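Local coordinates for imelysin (Bacteroides ovatus ATCC 8483, PDB 3OYV), which is an imelysin-like outer-membrane protein that probably takes part in bacterial iron uptake, its peptidase activity being uncertain, at residues A[111-116]-A[123-128]. Sequence-based numbering, arbitrary orientation.
Sequences YAVESW and DDYTNN
Asp-124 OD2 is the polar centre of this contact, approached by two side chains from the loop 111-116. Ser-115 OG donates to Asp-124 OD2 at 2.7 Å, on the anti side and 28° out of the carboxylate plane. Arg-279 of helix 265-283 adds a long, weak ion pair to OD2. In the conformer described here, Glu-114 OE2 lies 2.7 Å from Asp-124 OD2, brought there by CG standing anti to the backbone N (chi1 168°) and an extended chain beyond. OE2 accepts a hydrogen bond from Lys-93 NZ and is modelled with a covalent link to an unidentified ligand, which may mark a pocket lined by these polar side chains, consistent with a binding site. Tyr-125 runs along the Glu-114 side chain in the reverse direction, its ring nearly perpendicular (86°) to that carboxylate. Tyr-125 OH makes a weak hydrogen bond to Glu-114 O at 2.8 Å, and Val-113 CG1 packs against Tyr-125 OH at 3.7 Å. Replacing Asp-124 with an alanine would probably cost the Ser-115 hydroxyl this acceptor and remove the negative charge facing Arg-279. A type II turn from Val-113 to Trp-116, closed by Trp-116 N to Val-113 O at 3.2 Å, presents Glu-114 and Ser-115 to helix 121-137. Lys-93 and Ile-94 of helix 71-102 border this buried junction beside Tyr-125, and His-345 of helix 343-351 lies against Glu-114 and Ser-115.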
loop_
_atom_site.group_PDB
_atom_site.type_symbol
_atom_site.label_atom_id
_atom_site.label_comp_id
_atom_site.label_asym_id
_atom_site.label_seq_id
_atom_site.Cartn_x
_atom_site.Cartn_y
_atom_site.Cartn_z
ATOM N N TYR A 111 -8.801 17.552 1.982
ATOM C CA TYR A 111 -9.598 16.322 1.992
ATOM C C TYR A 111 -9.176 15.313 0.941
ATOM O O TYR A 111 -9.692 14.192 0.926
ATOM C CB TYR A 111 -11.097 16.653 1.930
ATOM C CG TYR A 111 -11.565 17.290 3.216
ATOM C CD1 TYR A 111 -11.918 16.511 4.297
ATOM C CD2 TYR A 111 -11.632 18.669 3.366
ATOM C CE1 TYR A 111 -12.315 17.087 5.498
ATOM C CE2 TYR A 111 -12.027 19.264 4.558
ATOM C CZ TYR A 111 -12.369 18.468 5.623
ATOM O OH TYR A 111 -12.754 19.022 6.813
ATOM N N ALA A 112 -8.198 15.680 0.107
ATOM C CA ALA A 112 -7.650 14.782 -0.909
ATOM C C ALA A 112 -6.484 13.921 -0.408
ATOM O O ALA A 112 -6.028 13.060 -1.137
ATOM C CB ALA A 112 -7.191 15.596 -2.140
ATOM N N VAL A 113 -5.957 14.240 0.776
ATOM C CA VAL A 113 -4.729 13.603 1.268
ATOM C C VAL A 113 -4.969 12.147 1.722
ATOM O O VAL A 113 -5.620 11.896 2.746
ATOM C CB VAL A 113 -4.120 14.426 2.411
ATOM C CG1 VAL A 113 -2.880 13.728 3.032
ATOM C CG2 VAL A 113 -3.707 15.841 1.900
ATOM N N GLU A 114 -4.389 11.196 0.996
ATOM C CA GLU A 114 -4.487 9.786 1.338
ATOM C C GLU A 114 -3.856 9.510 2.701
ATOM O O GLU A 114 -2.712 9.873 2.950
ATOM C CB GLU A 114 -3.779 8.949 0.263
ATOM C CG GLU A 114 -3.552 7.472 0.647
ATOM C CD GLU A 114 -2.591 6.747 -0.291
ATOM O OE1 GLU A 114 -2.716 6.926 -1.516
ATOM O OE2 GLU A 114 -1.710 5.982 0.195
ATOM N N SER A 115 -4.603 8.862 3.583
ATOM C CA SER A 115 -4.205 8.498 4.951
ATOM C C SER A 115 -4.234 9.685 5.935
ATOM O O SER A 115 -3.668 9.614 7.036
ATOM C CB SER A 115 -2.873 7.756 5.028
ATOM O OG SER A 115 -2.955 6.483 4.427
ATOM N N TRP A 116 -4.962 10.765 5.615
ATOM C CA TRP A 116 -5.033 11.866 6.556
ATOM C C TRP A 116 -5.873 11.567 7.786
ATOM O O TRP A 116 -5.660 12.167 8.823
ATOM C CB TRP A 116 -5.532 13.141 5.887
ATOM C CG TRP A 116 -7.047 13.315 5.729
ATOM C CD1 TRP A 116 -7.798 13.001 4.635
ATOM C CD2 TRP A 116 -7.968 13.846 6.695
ATOM N NE1 TRP A 116 -9.120 13.317 4.844
ATOM C CE2 TRP A 116 -9.243 13.858 6.089
ATOM C CE3 TRP A 116 -7.829 14.348 7.987
ATOM C CZ2 TRP A 116 -10.389 14.304 6.765
ATOM C CZ3 TRP A 116 -8.959 14.827 8.646
ATOM C CH2 TRP A 116 -10.214 14.807 8.025
ATOM N N ASP A 123 4.065 8.628 6.840
ATOM C CA ASP A 123 4.587 7.302 7.084
ATOM C C ASP A 123 4.172 6.322 5.986
ATOM O O ASP A 123 4.957 5.482 5.574
ATOM C CB ASP A 123 4.172 6.819 8.476
ATOM C CG ASP A 123 4.912 7.509 9.611
ATOM O OD1 ASP A 123 5.967 8.123 9.355
ATOM O OD2 ASP A 123 4.415 7.399 10.759
ATOM N N ASP A 124 2.931 6.452 5.503
ATOM C CA ASP A 124 2.423 5.677 4.387
ATOM C C ASP A 124 3.347 5.845 3.181
ATOM O O ASP A 124 3.879 4.878 2.628
ATOM C CB ASP A 124 1.001 6.194 4.137
ATOM C CG ASP A 124 0.317 5.627 2.910
ATOM O OD1 ASP A 124 0.862 4.820 2.139
ATOM O OD2 ASP A 124 -0.874 6.012 2.711
ATOM N N TYR A 125 3.555 7.094 2.779
ATOM C CA TYR A 125 4.274 7.351 1.532
ATOM C C TYR A 125 5.745 6.965 1.676
ATOM O O TYR A 125 6.364 6.501 0.713
ATOM C CB TYR A 125 4.140 8.804 1.061
ATOM C CG TYR A 125 2.731 9.389 1.024
ATOM C CD1 TYR A 125 1.577 8.587 1.037
ATOM C CD2 TYR A 125 2.570 10.769 0.999
ATOM C CE1 TYR A 125 0.311 9.159 1.074
ATOM C CE2 TYR A 125 1.321 11.337 1.025
ATOM C CZ TYR A 125 0.186 10.538 1.054
ATOM O OH TYR A 125 -1.048 11.174 1.131
ATOM N N THR A 126 6.292 7.155 2.876
ATOM C CA THR A 126 7.658 6.736 3.171
ATOM C C THR A 126 7.782 5.213 3.046
ATOM O O THR A 126 8.736 4.705 2.440
ATOM C CB THR A 126 8.102 7.204 4.559
ATOM O OG1 THR A 126 7.982 8.615 4.645
ATOM C CG2 THR A 126 9.547 6.835 4.861
ATOM N N ASN A 127 6.800 4.481 3.593
ATOM C CA ASN A 127 6.781 3.017 3.425
ATOM C C ASN A 127 6.711 2.602 1.978
ATOM O O ASN A 127 7.324 1.617 1.579
ATOM C CB ASN A 127 5.618 2.401 4.209
ATOM C CG ASN A 127 5.896 2.293 5.691
ATOM O OD1 ASN A 127 7.046 2.349 6.134
ATOM N ND2 ASN A 127 4.830 2.154 6.482
ATOM N N ASN A 128 5.992 3.370 1.163
ATOM C CA ASN A 128 5.964 3.099 -0.261
ATOM C C ASN A 128 7.384 3.196 -0.871
ATOM O O ASN A 128 7.768 2.413 -1.738
ATOM C CB ASN A 128 5.052 4.062 -1.037
ATOM C CG ASN A 128 3.560 4.019 -0.645
ATOM O OD1 ASN A 128 2.872 5.003 -0.914
ATOM N ND2 ASN A 128 3.065 2.937 -0.037
#